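PDB 3DCF: transcriptional regulator of the TetR/AcrR family from Thermobifida fusca YX, which probably binds operator DNA through a helix-turn-helix domain and regulates transcription, as is general for TetR-family repressors. Local coordinates for residues A[47-52]-A[73-78]. Sequence-based numbering, arbitrary orientation.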
ATOM      1  N   LYS A  47     -11.143  22.997 -13.173  1.00 51.33           N
ATOM      2  CA  LYS A  47     -12.482  22.534 -13.571  1.00 50.47           C
ATOM      3  C   LYS A  47     -12.850  21.138 -13.071  1.00 50.11           C
ATOM      4  O   LYS A  47     -14.009  20.911 -12.718  1.00 50.42           O
ATOM      5  CB  LYS A  47     -12.600  22.584 -15.106  1.00 50.36           C
ATOM      6  CG  LYS A  47     -14.018  22.519 -15.660  1.00 50.56           C
ATOM      7  CD  LYS A  47     -14.021  22.679 -17.179  1.00 50.21           C
ATOM      8  CE  LYS A  47     -15.429  22.777 -17.740  1.00 50.13           C
ATOM      9  NZ  LYS A  47     -15.455  22.778 -19.231  1.00 49.50           N
ATOM     10  N   GLY A  48     -11.880  20.217 -13.055  1.00 49.86           N
ATOM     11  CA  GLY A  48     -12.107  18.801 -12.696  1.00 49.62           C
ATOM     12  C   GLY A  48     -12.029  17.930 -13.948  1.00 49.34           C
ATOM     13  O   GLY A  48     -12.454  18.350 -15.035  1.00 49.33           O
ATOM     14  N   TYR A  49     -11.526  16.706 -13.789  1.00 49.01           N
ATOM     15  CA  TYR A  49     -11.321  15.780 -14.920  1.00 48.95           C
ATOM     16  C   TYR A  49     -12.598  15.408 -15.692  1.00 48.85           C
ATOM     17  O   TYR A  49     -12.609  15.465 -16.930  1.00 48.09           O
ATOM     18  CB  TYR A  49     -10.577  14.506 -14.456  1.00 49.04           C
ATOM     19  CG  TYR A  49     -10.338  13.466 -15.544  1.00 49.14           C
ATOM     20  CD1 TYR A  49      -9.274  13.593 -16.452  1.00 47.91           C
ATOM     21  CD2 TYR A  49     -11.183  12.350 -15.665  1.00 47.53           C
ATOM     22  CE1 TYR A  49      -9.063  12.629 -17.467  1.00 48.39           C
ATOM     23  CE2 TYR A  49     -10.985  11.390 -16.669  1.00 48.91           C
ATOM     24  CZ  TYR A  49      -9.922  11.531 -17.564  1.00 49.12           C
ATOM     25  OH  TYR A  49      -9.747  10.576 -18.544  1.00 49.72           O
ATOM     26  N   TYR A  50     -13.655  15.044 -14.963  1.00 49.23           N
ATOM     27  CA  TYR A  50     -14.920  14.597 -15.586  1.00 49.21           C
ATOM     28  C   TYR A  50     -15.743  15.711 -16.252  1.00 48.58           C
ATOM     29  O   TYR A  50     -16.575  15.413 -17.113  1.00 48.68           O
ATOM     30  CB  TYR A  50     -15.781  13.797 -14.596  1.00 50.90           C
ATOM     31  CG  TYR A  50     -15.107  12.528 -14.085  1.00 52.69           C
ATOM     32  CD1 TYR A  50     -15.236  11.296 -14.764  1.00 54.47           C
ATOM     33  CD2 TYR A  50     -14.324  12.555 -12.917  1.00 54.14           C
ATOM     34  CE1 TYR A  50     -14.590  10.111 -14.274  1.00 54.37           C
ATOM     35  CE2 TYR A  50     -13.687  11.387 -12.422  1.00 54.42           C
ATOM     36  CZ  TYR A  50     -13.821  10.180 -13.101  1.00 53.88           C
ATOM     37  OH  TYR A  50     -13.184   9.075 -12.577  1.00 55.62           O
ATOM     38  N   ALA A  51     -15.522  16.966 -15.843  1.00 47.37           N
ATOM     39  CA  ALA A  51     -16.180  18.141 -16.440  1.00 46.93           C
ATOM     40  C   ALA A  51     -15.418  18.711 -17.661  1.00 46.23           C
ATOM     41  O   ALA A  51     -15.974  19.533 -18.406  1.00 45.64           O
ATOM     42  CB  ALA A  51     -16.363  19.242 -15.379  1.00 46.76           C
ATOM     43  N   THR A  52     -14.164  18.276 -17.852  1.00 45.61           N
ATOM     44  CA  THR A  52     -13.281  18.742 -18.945  1.00 45.30           C
ATOM     45  C   THR A  52     -13.227  17.748 -20.109  1.00 44.48           C
ATOM     46  O   THR A  52     -12.989  16.574 -19.879  1.00 45.01           O
ATOM     47  CB  THR A  52     -11.812  18.905 -18.429  1.00 45.73           C
ATOM     48  OG1 THR A  52     -11.799  19.680 -17.220  1.00 46.59           O
ATOM     49  CG2 THR A  52     -10.912  19.560 -19.488  1.00 45.24           C
ATOM     50  N   LYS A  73      -5.982  11.556 -28.973  1.00 45.17           N
ATOM     51  CA  LYS A  73      -7.311  11.080 -29.447  1.00 45.81           C
ATOM     52  C   LYS A  73      -8.396  10.889 -28.379  1.00 45.54           C
ATOM     53  O   LYS A  73      -9.556  10.616 -28.717  1.00 46.76           O
ATOM     54  CB  LYS A  73      -7.158   9.828 -30.320  1.00 46.05           C
ATOM     55  CG  LYS A  73      -6.466  10.179 -31.631  1.00 47.44           C
ATOM     56  CD  LYS A  73      -6.158   8.992 -32.506  1.00 46.20           C
ATOM     57  CE  LYS A  73      -5.654   9.464 -33.866  1.00 45.03           C
ATOM     58  NZ  LYS A  73      -4.499  10.400 -33.775  1.00 41.08           N
ATOM     59  N   SER A  74      -8.015  11.027 -27.109  1.00 44.30           N
ATOM     60  CA  SER A  74      -8.951  11.010 -25.989  1.00 43.03           C
ATOM     61  C   SER A  74      -8.354  11.770 -24.792  1.00 42.40           C
ATOM     62  O   SER A  74      -7.149  12.031 -24.740  1.00 41.41           O
ATOM     63  CB  SER A  74      -9.321   9.567 -25.606  1.00 43.01           C
ATOM     64  OG  SER A  74      -8.176   8.814 -25.218  1.00 42.92           O
ATOM     65  N   LYS A  75      -9.228  12.146 -23.859  1.00 42.53           N
ATOM     66  CA  LYS A  75      -8.823  12.779 -22.587  1.00 42.82           C
ATOM     67  C   LYS A  75      -8.008  11.811 -21.683  1.00 42.63           C
ATOM     68  O   LYS A  75      -7.196  12.254 -20.861  1.00 42.06           O
ATOM     69  CB  LYS A  75     -10.045  13.337 -21.830  1.00 43.03           C
ATOM     70  CG  LYS A  75     -11.072  12.285 -21.362  1.00 44.12           C
ATOM     71  CD  LYS A  75     -12.374  12.913 -20.863  1.00 43.16           C
ATOM     72  CE  LYS A  75     -12.227  13.581 -19.522  1.00 41.23           C
ATOM     73  NZ  LYS A  75     -13.551  14.104 -19.101  1.00 39.65           N
ATOM     74  N   GLU A  76      -8.240  10.503 -21.849  1.00 42.75           N
ATOM     75  CA  GLU A  76      -7.510   9.447 -21.133  1.00 42.49           C
ATOM     76  C   GLU A  76      -6.054   9.410 -21.606  1.00 41.96           C
ATOM     77  O   GLU A  76      -5.145   9.265 -20.785  1.00 41.84           O
ATOM     78  CB  GLU A  76      -8.170   8.059 -21.310  1.00 43.07           C
ATOM     79  CG  GLU A  76      -9.513   7.846 -20.548  1.00 47.54           C
ATOM     80  CD  GLU A  76     -10.728   8.609 -21.124  1.00 53.85           C
ATOM     81  OE1 GLU A  76     -10.818   8.778 -22.366  1.00 55.99           O
ATOM     82  OE2 GLU A  76     -11.604   9.029 -20.327  1.00 57.62           O
ATOM     83  N   ASP A  77      -5.850   9.534 -22.926  1.00 41.72           N
ATOM     84  CA  ASP A  77      -4.502   9.624 -23.517  1.00 41.55           C
ATOM     85  C   ASP A  77      -3.767  10.885 -23.030  1.00 41.22           C
ATOM     86  O   ASP A  77      -2.546  10.853 -22.921  1.00 42.36           O
ATOM     87  CB  ASP A  77      -4.534   9.606 -25.064  1.00 42.25           C
ATOM     88  CG  ASP A  77      -5.052   8.285 -25.645  1.00 45.80           C
ATOM     89  OD1 ASP A  77      -4.717   7.204 -25.098  1.00 48.91           O
ATOM     90  OD2 ASP A  77      -5.788   8.326 -26.665  1.00 48.94           O
ATOM     91  N   VAL A  78      -4.502  11.979 -22.764  1.00 39.95           N
ATOM     92  CA  VAL A  78      -3.917  13.207 -22.188  1.00 39.46           C
ATOM     93  C   VAL A  78      -3.525  12.945 -20.730  1.00 38.30           C
ATOM     94  O   VAL A  78      -2.447  13.361 -20.299  1.00 36.98           O
ATOM     95  CB  VAL A  78      -4.862  14.439 -22.250  1.00 39.40           C
ATOM     96  CG1 VAL A  78      -4.175  15.658 -21.667  1.00 38.11           C
ATOM     97  CG2 VAL A  78      -5.289  14.731 -23.692  1.00 38.98           C
TER
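In the DNA-binding domain of a TetR-family regulator, the turn between the first helix and the predicted helix-turn-helix (residues 53-72) is tied to the start of helix 75-98 by Tyr-49, Lys-75 and Glu-76. The contact illustrates how one lysine can join a loop to a helix with both its charged tip and its aliphatic chain. The chain of Lys-75 leaves the first turn of its helix, bends at chi3 and delivers its ammonium to two backbone carbonyls of the turn. Lys-75 NZ donates to Tyr-49 O at 2.7 Å and to Thr-52 O at 2.6 Å. In each bond the donor is tilted from the carbonyl plane. On the way there, the lysine passes across one face of the Tyr-49 ring: Lys-75 CE lies 3.8 Å from the ring centroid, a CH-pi contact. Lys-75 NZ, 4.6 Å from the same centroid and 14° off the ring normal, adds a cation-pi interaction. CG of Tyr-49 stands anti to its backbone N (chi1 179°), which swings the ring across the lysine chain and brings its hydroxyl to the helix; the Tyr-49 ring also meets that of Phe-44 in helix 31-46. The turn is braced internally as well, since Thr-52 OG1 donates to Gly-48 O over 2.6 Å while the threonine side chain packs on Leu-43 and Phe-44. At the helix start, Ser-74 occupies the N-cap and its OG accepts a weak bond from Asp-77 N. Beyond the ring, Tyr-49 OH donates to Glu-76 OE2 at 3.0 Å, meeting that oxygen from above the carboxylate plane, with ring and carboxylate planes 84° apart.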